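Substrate-binding protein (Synechococcus sp., PDB 6WPN) probably binds an oligosaccharide or modified sugar in the periplasm as the solute-capturing component of a transport system. Local coordinates at residues D151-S159 with Y171-R181; A249-E257 with F267-V278. One frame throughout, in Å; residues are numbered along the deposited sequence. Where two conformers were deposited one is given.

Contact 1. Residues D151-S159 with Y171-R181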
loop_
_atom_site.group_PDB
_atom_site.type_symbol
_atom_site.label_atom_id
_atom_site.label_comp_id
_atom_site.label_asym_id
_atom_site.label_seq_id
_atom_site.Cartn_x
_atom_site.Cartn_y
_atom_site.Cartn_z
ATOM N N ASP A 151 1.341 -17.320 -19.808
ATOM C CA ASP A 151 1.639 -18.689 -20.196
ATOM C C ASP A 151 0.906 -19.692 -19.307
ATOM O O ASP A 151 0.450 -20.738 -19.786
ATOM C CB ASP A 151 3.141 -18.919 -20.164
ATOM C CG ASP A 151 3.505 -20.287 -20.638
ATOM O OD1 ASP A 151 3.690 -20.470 -21.863
ATOM O OD2 ASP A 151 3.551 -21.187 -19.782
ATOM N N LEU A 152 0.799 -19.403 -18.005
ATOM C CA LEU A 152 0.008 -20.257 -17.126
ATOM C C LEU A 152 -1.469 -20.214 -17.498
ATOM O O LEU A 152 -2.165 -21.228 -17.380
ATOM C CB LEU A 152 0.198 -19.850 -15.660
ATOM C CG LEU A 152 1.528 -20.183 -14.976
ATOM C CD1 LEU A 152 1.558 -19.666 -13.543
ATOM C CD2 LEU A 152 1.780 -21.682 -14.995
ATOM N N LEU A 153 -1.959 -19.066 -17.969
ATOM C CA LEU A 153 -3.359 -18.970 -18.368
ATOM C C LEU A 153 -3.653 -19.886 -19.548
ATOM O O LEU A 153 -4.659 -20.606 -19.554
ATOM C CB LEU A 153 -3.715 -17.528 -18.726
ATOM C CG LEU A 153 -3.936 -16.524 -17.599
ATOM C CD1 LEU A 153 -4.561 -15.273 -18.177
ATOM C CD2 LEU A 153 -4.815 -17.110 -16.509
ATOM N N ARG A 154 -2.786 -19.872 -20.564
ATOM C CA ARG A 154 -2.987 -20.769 -21.699
ATOM C C ARG A 154 -2.900 -22.238 -21.284
ATOM O O ARG A 154 -3.644 -23.079 -21.805
ATOM C CB ARG A 154 -1.973 -20.467 -22.805
ATOM C CG ARG A 154 -2.261 -19.199 -23.609
ATOM C CD ARG A 154 -1.329 -19.068 -24.811
ATOM N NE ARG A 154 0.042 -18.732 -24.425
ATOM C CZ ARG A 154 1.024 -19.620 -24.301
ATOM N NH1 ARG A 154 0.797 -20.909 -24.520
ATOM N NH2 ARG A 154 2.240 -19.217 -23.944
ATOM N N GLN A 155 -2.000 -22.569 -20.348
ATOM C CA GLN A 155 -1.933 -23.936 -19.836
ATOM C C GLN A 155 -3.227 -24.324 -19.120
ATOM O O GLN A 155 -3.664 -25.475 -19.205
ATOM C CB GLN A 155 -0.718 -24.090 -18.902
ATOM C CG GLN A 155 -0.509 -25.512 -18.392
ATOM C CD GLN A 155 0.731 -25.653 -17.530
ATOM O OE1 GLN A 155 1.366 -24.641 -17.189
ATOM N NE2 GLN A 155 1.060 -26.861 -17.137
ATOM N N ALA A 156 -3.883 -23.374 -18.457
ATOM C CA ALA A 156 -5.149 -23.653 -17.788
ATOM C C ALA A 156 -6.362 -23.548 -18.712
ATOM O O ALA A 156 -7.493 -23.764 -18.257
ATOM C CB ALA A 156 -5.324 -22.698 -16.613
ATOM N N GLY A 157 -6.158 -23.245 -19.991
ATOM C CA GLY A 157 -7.286 -23.084 -20.882
ATOM C C GLY A 157 -8.043 -21.805 -20.634
ATOM O O GLY A 157 -9.268 -21.781 -20.776
ATOM N N LEU A 158 -7.350 -20.742 -20.234
ATOM C CA LEU A 158 -7.965 -19.454 -19.965
ATOM C C LEU A 158 -7.363 -18.406 -20.889
ATOM O O LEU A 158 -6.205 -18.515 -21.306
ATOM C CB LEU A 158 -7.770 -19.037 -18.508
ATOM C CG LEU A 158 -8.235 -20.057 -17.474
ATOM C CD1 LEU A 158 -7.843 -19.607 -16.066
ATOM C CD2 LEU A 158 -9.735 -20.256 -17.576
ATOM N N SER A 159 -8.159 -17.386 -21.203
ATOM C CA SER A 159 -7.700 -16.321 -22.076
ATOM C C SER A 159 -7.404 -15.017 -21.352
ATOM O O SER A 159 -6.704 -14.171 -21.915
ATOM C CB SER A 159 -8.726 -16.063 -23.193
ATOM O OG SER A 159 -10.016 -15.798 -22.670
ATOM N N TYR A 171 -11.861 -18.877 -11.432
ATOM C CA TYR A 171 -10.540 -18.735 -12.035
ATOM C C TYR A 171 -9.502 -19.565 -11.292
ATOM O O TYR A 171 -8.720 -20.299 -11.909
ATOM C CB TYR A 171 -10.146 -17.257 -12.055
ATOM C CG TYR A 171 -8.659 -16.975 -11.997
ATOM C CD1 TYR A 171 -7.854 -17.121 -13.119
ATOM C CD2 TYR A 171 -8.068 -16.521 -10.823
ATOM C CE1 TYR A 171 -6.497 -16.847 -13.066
ATOM C CE2 TYR A 171 -6.718 -16.246 -10.762
ATOM C CZ TYR A 171 -5.938 -16.408 -11.886
ATOM O OH TYR A 171 -4.587 -16.135 -11.817
ATOM N N ALA A 172 -9.480 -19.454 -9.958
ATOM C CA ALA A 172 -8.483 -20.161 -9.158
ATOM C C ALA A 172 -8.595 -21.669 -9.335
ATOM O O ALA A 172 -7.579 -22.371 -9.392
ATOM C CB ALA A 172 -8.625 -19.781 -7.682
ATOM N N ARG A 173 -9.822 -22.188 -9.402
ATOM C CA ARG A 173 -10.007 -23.617 -9.629
ATOM C C ARG A 173 -9.401 -24.044 -10.961
ATOM O O ARG A 173 -8.689 -25.053 -11.033
ATOM C CB ARG A 173 -11.493 -23.974 -9.567
ATOM C CG ARG A 173 -12.080 -23.846 -8.176
ATOM C CD ARG A 173 -13.440 -24.502 -8.059
ATOM N NE ARG A 173 -14.527 -23.585 -8.393
ATOM C CZ ARG A 173 -15.204 -22.879 -7.494
ATOM N NH1 ARG A 173 -14.904 -22.984 -6.206
ATOM N NH2 ARG A 173 -16.176 -22.066 -7.884
ATOM N N SER A 174 -9.659 -23.274 -12.026
ATOM C CA SER A 174 -9.144 -23.645 -13.342
ATOM C C SER A 174 -7.622 -23.693 -13.347
ATOM O O SER A 174 -7.024 -24.573 -13.979
ATOM C CB SER A 174 -9.646 -22.666 -14.407
ATOM O OG SER A 174 -11.013 -22.889 -14.707
ATOM N N ILE A 175 -6.977 -22.774 -12.628
ATOM C CA ILE A 175 -5.521 -22.800 -12.549
ATOM C C ILE A 175 -5.051 -23.993 -11.723
ATOM O O ILE A 175 -4.094 -24.683 -12.096
ATOM C CB ILE A 175 -4.993 -21.475 -11.968
ATOM C CG1 ILE A 175 -5.452 -20.278 -12.810
ATOM C CG2 ILE A 175 -3.474 -21.511 -11.860
ATOM C CD1 ILE A 175 -4.716 -20.114 -14.116
ATOM N N ARG A 176 -5.742 -24.282 -10.616
ATOM C CA ARG A 176 -5.288 -25.329 -9.706
ATOM C C ARG A 176 -5.352 -26.702 -10.349
ATOM O O ARG A 176 -4.407 -27.488 -10.239
ATOM C CB ARG A 176 -6.129 -25.329 -8.427
ATOM C CG ARG A 176 -5.566 -24.493 -7.308
ATOM C CD ARG A 176 -4.108 -24.820 -7.089
ATOM N NE ARG A 176 -3.912 -25.911 -6.144
ATOM C CZ ARG A 176 -2.766 -26.567 -5.993
ATOM N NH1 ARG A 176 -1.714 -26.251 -6.738
ATOM N NH2 ARG A 176 -2.673 -27.540 -5.096
ATOM N N GLU A 177 -6.433 -26.993 -11.061
ATOM C CA GLU A 177 -6.652 -28.352 -11.527
ATOM C C GLU A 177 -5.999 -28.631 -12.870
ATOM O O GLU A 177 -5.566 -29.762 -13.110
ATOM C CB GLU A 177 -8.155 -28.636 -11.607
ATOM C CG GLU A 177 -8.860 -28.517 -10.263
ATOM C CD GLU A 177 -10.363 -28.729 -10.355
ATOM O OE1 GLU A 177 -10.874 -28.953 -11.475
ATOM O OE2 GLU A 177 -11.035 -28.670 -9.302
ATOM N N ARG A 178 -5.889 -27.629 -13.741
ATOM C CA ARG A 178 -5.327 -27.875 -15.061
ATOM C C ARG A 178 -3.827 -27.625 -15.134
ATOM O O ARG A 178 -3.164 -28.208 -15.998
ATOM C CB ARG A 178 -6.057 -27.035 -16.118
ATOM C CG ARG A 178 -7.553 -27.329 -16.187
ATOM C CD ARG A 178 -8.239 -26.659 -17.373
ATOM N NE ARG A 178 -7.929 -27.323 -18.642
ATOM C CZ ARG A 178 -8.515 -27.042 -19.805
ATOM N NH1 ARG A 178 -9.453 -26.105 -19.874
ATOM N NH2 ARG A 178 -8.169 -27.698 -20.904
ATOM N N THR A 179 -3.267 -26.811 -14.234
ATOM C CA THR A 179 -1.834 -26.550 -14.229
ATOM C C THR A 179 -1.138 -26.961 -12.948
ATOM O O THR A 179 0.095 -27.054 -12.944
ATOM C CB THR A 179 -1.540 -25.058 -14.435
ATOM O OG1 THR A 179 -1.852 -24.357 -13.230
ATOM C CG2 THR A 179 -2.383 -24.491 -15.553
ATOM N N GLY A 180 -1.877 -27.193 -11.863
ATOM C CA GLY A 180 -1.273 -27.474 -10.583
ATOM C C GLY A 180 -0.698 -26.272 -9.877
ATOM O O GLY A 180 -0.368 -26.371 -8.688
ATOM N N ARG A 181 -0.604 -25.130 -10.547
ATOM C CA ARG A 181 -0.083 -23.921 -9.940
ATOM C C ARG A 181 -1.219 -23.170 -9.254
ATOM O O ARG A 181 -2.375 -23.593 -9.267
ATOM C CB ARG A 181 0.605 -23.051 -10.994
ATOM C CG ARG A 181 2.069 -23.382 -11.250
ATOM C CD ARG A 181 2.271 -24.783 -11.794
ATOM N NE ARG A 181 3.671 -25.061 -12.082
ATOM C CZ ARG A 181 4.137 -26.233 -12.505
ATOM N NH1 ARG A 181 3.309 -27.259 -12.671
ATOM N NH2 ARG A 181 5.432 -26.383 -12.756
#
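Ile175 O is gripped twice by Thr179, whose backbone N (3.1 Å away) and hydroxyl OG1 reach it from opposite faces of the carbonyl plane. The same OG1 accepts from Arg181 N at 3.1 Å, an ST turn. With chi1 at 74°, OG1 sits between the backbone N and the carbonyl carbon, which turns the methyl CG2 across to the other segment, 3.5 Å from Ala156 N and close to Gln155 CG. Replacing Thr179 by an alanine would probably cost Ile175 O its second donor and Arg181 N its acceptor, and open a gap beside Gln155 and Ala156. This is the packing of helical segments 151-155 and 171-179, whose axes cross at 76°, in an outlying part of the solute-binding fold. The first ends in a Schellman motif at Gly157, where positive phi favours glycine and a CB would run into the guanidinium of Arg178. Ala156 suits the close approach, its CA lying 5.0 Å from Arg178 CA, and its methyl meets Ile175 CD1 at 3.6 Å. Leu158 CD1 meets the same Ile175 CD1 at 3.7 Å. Leu153 CD2 meets the Tyr171 ring at its edge, in plane, 3.8 Å from CE1, while Tyr171 OH bonds to Gly183 O.

Contact 2. Residues A249-E257 with F267-V278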
loop_
_atom_site.group_PDB
_atom_site.type_symbol
_atom_site.label_atom_id
_atom_site.label_comp_id
_atom_site.label_asym_id
_atom_site.label_seq_id
_atom_site.Cartn_x
_atom_site.Cartn_y
_atom_site.Cartn_z
ATOM N N ALA A 249 4.944 -14.567 -2.230
ATOM C CA ALA A 249 4.215 -14.411 -3.486
ATOM C C ALA A 249 5.151 -13.966 -4.595
ATOM O O ALA A 249 5.109 -14.499 -5.712
ATOM C CB ALA A 249 3.081 -13.403 -3.321
ATOM N N ILE A 250 6.014 -12.997 -4.291
ATOM C CA ILE A 250 7.046 -12.559 -5.227
ATOM C C ILE A 250 7.871 -13.747 -5.695
ATOM O O ILE A 250 8.096 -13.939 -6.896
ATOM C CB ILE A 250 7.929 -11.486 -4.560
ATOM C CG1 ILE A 250 7.241 -10.118 -4.592
ATOM C CG2 ILE A 250 9.349 -11.494 -5.112
ATOM C CD1 ILE A 250 7.864 -9.103 -3.651
ATOM N N GLU A 251 8.307 -14.579 -4.747
ATOM C CA GLU A 251 9.128 -15.738 -5.078
ATOM C C GLU A 251 8.370 -16.738 -5.943
ATOM O O GLU A 251 8.947 -17.348 -6.851
ATOM C CB GLU A 251 9.606 -16.405 -3.791
ATOM C CG GLU A 251 10.523 -17.592 -4.003
ATOM C CD GLU A 251 11.015 -18.182 -2.688
ATOM O OE1 GLU A 251 10.167 -18.454 -1.811
ATOM O OE2 GLU A 251 12.243 -18.377 -2.534
ATOM N N LEU A 252 7.075 -16.918 -5.683
ATOM C CA LEU A 252 6.312 -17.900 -6.443
ATOM C C LEU A 252 6.076 -17.425 -7.870
ATOM O O LEU A 252 6.110 -18.229 -8.812
ATOM C CB LEU A 252 4.979 -18.198 -5.749
ATOM C CG LEU A 252 4.998 -19.034 -4.462
ATOM C CD1 LEU A 252 3.599 -19.147 -3.893
ATOM C CD2 LEU A 252 5.587 -20.422 -4.696
ATOM N N TYR A 253 5.837 -16.125 -8.052
ATOM C CA TYR A 253 5.622 -15.611 -9.398
ATOM C C TYR A 253 6.895 -15.708 -10.235
ATOM O O TYR A 253 6.847 -16.118 -11.403
ATOM C CB TYR A 253 5.114 -14.170 -9.346
ATOM C CG TYR A 253 4.623 -13.681 -10.685
ATOM C CD1 TYR A 253 3.321 -13.938 -11.098
ATOM C CD2 TYR A 253 5.456 -12.973 -11.544
ATOM C CE1 TYR A 253 2.859 -13.501 -12.323
ATOM C CE2 TYR A 253 5.002 -12.530 -12.770
ATOM C CZ TYR A 253 3.704 -12.800 -13.155
ATOM O OH TYR A 253 3.244 -12.369 -14.373
ATOM N N GLN A 254 8.043 -15.349 -9.654
ATOM C CA GLN A 254 9.297 -15.428 -10.395
ATOM C C GLN A 254 9.685 -16.861 -10.720
ATOM O O GLN A 254 10.506 -17.084 -11.615
ATOM C CB GLN A 254 10.425 -14.757 -9.607
ATOM C CG GLN A 254 10.230 -13.266 -9.381
ATOM C CD GLN A 254 11.422 -12.618 -8.702
ATOM O OE1 GLN A 254 12.326 -13.303 -8.223
ATOM N NE2 GLN A 254 11.425 -11.292 -8.650
ATOM N N SER A 255 9.111 -17.836 -10.026
ATOM C CA SER A 255 9.351 -19.237 -10.327
ATOM C C SER A 255 8.359 -19.796 -11.332
ATOM O O SER A 255 8.484 -20.962 -11.724
ATOM C CB SER A 255 9.294 -20.071 -9.043
ATOM O OG SER A 255 10.203 -19.580 -8.077
ATOM N N GLY A 256 7.380 -19.002 -11.756
ATOM C CA GLY A 256 6.350 -19.520 -12.629
ATOM C C GLY A 256 5.311 -20.361 -11.929
ATOM O O GLY A 256 4.630 -21.153 -12.584
ATOM N N GLU A 257 5.172 -20.222 -10.609
ATOM C CA GLU A 257 4.225 -21.007 -9.830
ATOM C C GLU A 257 2.996 -20.213 -9.407
ATOM O O GLU A 257 2.121 -20.767 -8.732
ATOM C CB GLU A 257 4.916 -21.595 -8.596
ATOM C CG GLU A 257 5.772 -22.816 -8.894
ATOM C CD GLU A 257 4.941 -24.032 -9.278
ATOM O OE1 GLU A 257 3.841 -24.207 -8.704
ATOM O OE2 GLU A 257 5.385 -24.810 -10.155
ATOM N N PHE A 267 8.312 -3.341 -9.395
ATOM C CA PHE A 267 8.719 -4.721 -9.231
ATOM C C PHE A 267 8.794 -5.459 -10.561
ATOM O O PHE A 267 9.507 -6.463 -10.665
ATOM C CB PHE A 267 7.766 -5.440 -8.286
ATOM C CG PHE A 267 8.151 -6.848 -8.043
ATOM C CD1 PHE A 267 9.364 -7.142 -7.448
ATOM C CD2 PHE A 267 7.328 -7.885 -8.437
ATOM C CE1 PHE A 267 9.745 -8.443 -7.235
ATOM C CE2 PHE A 267 7.702 -9.194 -8.217
ATOM C CZ PHE A 267 8.913 -9.471 -7.628
ATOM N N LEU A 268 8.093 -4.968 -11.585
ATOM C CA LEU A 268 8.160 -5.606 -12.893
ATOM C C LEU A 268 9.565 -5.540 -13.481
ATOM O O LEU A 268 9.984 -6.469 -14.180
ATOM C CB LEU A 268 7.132 -4.973 -13.833
ATOM C CG LEU A 268 6.880 -5.625 -15.196
ATOM C CD1 LEU A 268 6.762 -7.141 -15.089
ATOM C CD2 LEU A 268 5.626 -5.031 -15.816
ATOM N N ARG A 269 10.314 -4.467 -13.208
ATOM C CA ARG A 269 11.666 -4.368 -13.752
ATOM C C ARG A 269 12.604 -5.375 -13.096
ATOM O O ARG A 269 13.495 -5.921 -13.758
ATOM C CB ARG A 269 12.209 -2.945 -13.593
ATOM C CG ARG A 269 13.609 -2.739 -14.184
ATOM C CD ARG A 269 13.599 -2.634 -15.717
ATOM N NE ARG A 269 13.258 -1.290 -16.185
ATOM C CZ ARG A 269 13.148 -0.939 -17.465
ATOM N NH1 ARG A 269 13.348 -1.832 -18.425
ATOM N NH2 ARG A 269 12.833 0.310 -17.787
ATOM N N SER A 270 12.423 -5.642 -11.800
ATOM C CA SER A 270 13.248 -6.656 -11.153
ATOM C C SER A 270 12.853 -8.057 -11.599
ATOM O O SER A 270 13.706 -8.949 -11.657
ATOM C CB SER A 270 13.169 -6.524 -9.631
ATOM O OG SER A 270 11.829 -6.548 -9.189
ATOM N N ILE A 271 11.579 -8.269 -11.937
ATOM C CA ILE A 271 11.181 -9.525 -12.564
ATOM C C ILE A 271 11.887 -9.683 -13.903
ATOM O O ILE A 271 12.345 -10.776 -14.258
ATOM C CB ILE A 271 9.652 -9.586 -12.734
ATOM C CG1 ILE A 271 8.953 -9.641 -11.381
ATOM C CG2 ILE A 271 9.246 -10.783 -13.588
ATOM C CD1 ILE A 271 7.440 -9.673 -11.504
ATOM N N GLN A 272 11.963 -8.596 -14.678
ATOM C CA GLN A 272 12.628 -8.654 -15.974
ATOM C C GLN A 272 14.070 -9.105 -15.827
ATOM O O GLN A 272 14.555 -9.923 -16.615
ATOM C CB GLN A 272 12.568 -7.292 -16.666
ATOM C CG GLN A 272 11.199 -6.921 -17.202
ATOM C CD GLN A 272 11.167 -5.535 -17.818
ATOM O OE1 GLN A 272 12.168 -4.821 -17.830
ATOM N NE2 GLN A 272 10.015 -5.157 -18.355
ATOM N N THR A 273 14.769 -8.596 -14.811
ATOM C CA THR A 273 16.170 -8.951 -14.619
ATOM C C THR A 273 16.321 -10.309 -13.944
ATOM O O THR A 273 17.180 -11.106 -14.335
ATOM C CB THR A 273 16.876 -7.871 -13.798
ATOM O OG1 THR A 273 16.232 -7.738 -12.525
ATOM C CG2 THR A 273 16.826 -6.534 -14.517
ATOM N N ASN A 274 15.485 -10.601 -12.946
ATOM C CA ASN A 274 15.656 -11.825 -12.171
ATOM C C ASN A 274 15.045 -13.046 -12.847
ATOM O O ASN A 274 15.547 -14.159 -12.670
ATOM C CB ASN A 274 15.049 -11.651 -10.775
ATOM C CG ASN A 274 15.854 -10.705 -9.901
ATOM O OD1 ASN A 274 17.034 -10.456 -10.150
ATOM N ND2 ASN A 274 15.210 -10.163 -8.876
ATOM N N ALA A 275 13.984 -12.871 -13.628
ATOM C CA ALA A 275 13.299 -13.997 -14.269
ATOM C C ALA A 275 12.774 -13.561 -15.626
ATOM O O ALA A 275 11.572 -13.329 -15.804
ATOM C CB ALA A 275 12.159 -14.519 -13.392
ATOM N N PRO A 276 13.655 -13.453 -16.623
ATOM C CA PRO A 276 13.202 -12.984 -17.942
ATOM C C PRO A 276 12.163 -13.886 -18.578
ATOM O O PRO A 276 11.276 -13.388 -19.282
ATOM C CB PRO A 276 14.496 -12.948 -18.769
ATOM C CG PRO A 276 15.616 -12.979 -17.768
ATOM C CD PRO A 276 15.093 -13.778 -16.613
ATOM N N GLY A 277 12.229 -15.197 -18.329
ATOM C CA GLY A 277 11.241 -16.098 -18.901
ATOM C C GLY A 277 9.828 -15.776 -18.451
ATOM O O GLY A 277 8.879 -15.871 -19.234
ATOM N N VAL A 278 9.669 -15.392 -17.184
ATOM C CA VAL A 278 8.347 -15.043 -16.670
ATOM C C VAL A 278 7.931 -13.649 -17.129
ATOM O O VAL A 278 6.764 -13.422 -17.472
ATOM C CB VAL A 278 8.330 -15.157 -15.135
ATOM C CG1 VAL A 278 6.978 -14.742 -14.592
ATOM C CG2 VAL A 278 8.664 -16.577 -14.716
#
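Ile250, Tyr253 and Gln254 of helix 246-254 meet Phe267 and Ile271 of helix 265-274 in a helix-strand-helix unit of the solute-binding fold; the connecting strand 260-263 lies in the sheet, and its Leu261 touches both Tyr253 and Phe267. The two short helical segments run at 46° to each other, 11.2 Å apart at their closest. No clear hydrogen bond spans them, so side-chain packing carries the contact.

The apolar part has two centres. Ile250, branched at CB, spreads across the end of Phe267: CG2 comes within 3.3 Å of Phe267 CZ, while CD1 lies over one face of the ring, offset toward its rim. Phe267 CG is anti to the backbone N (chi1 -178°), which carries the ring across to the isoleucine. Deeper in, Ile271 CD1 touches Tyr253 CD2 at 3.9 Å, the side chains crossing at about a right angle, and Val278 CG1 lies 3.5 Å from Tyr253 CE2. Tyr253 suits this buried place because its OH bonds to Thr282 OG1.

The polar-aromatic part belongs to Gln254. Its extended chain brings NE2 obliquely to 3.3 Å from Phe267 CZ, beyond the ring's rim; the amide and ring planes are 4° apart, but the groups do not lie face over face.

The third part sets methyls against backbone oxygens where helix 246-254 ends. Gly256, at positive phi, closes that helix in a Schellman motif. Ala275, the N-cap of helix 276-280, is small enough to put CB 3.5 Å from Gln254 O. Val278 CG2 lies 3.6 Å from the same Gln254 O.

Overall arrangement
Contact 1 closes before contact 2 opens along the chain, and they stand about 18 Å apart, centre to centre, on the same side of the chain's centre. Strand 137-149 relates them: helix 150-155 of contact 1 follows it directly, while Tyr253, Ile271 and Val278 of contact 2 pack against its side chains. The two contacts also touch. Arg181 NE makes a salt bridge to Glu257 OE2 at 2.6 Å, and Leu152 CD1 packs 3.5 Å from Gly256 O. Just beyond Arg181, Tyr182 shares backbone hydrogen bonds with Glu257. The peripheral helix pair of contact 1 is thus tied, through Arg181 and Leu152, to the end of helix 246-254, which packs on the mixed sheet of this probable sugar-binding protein.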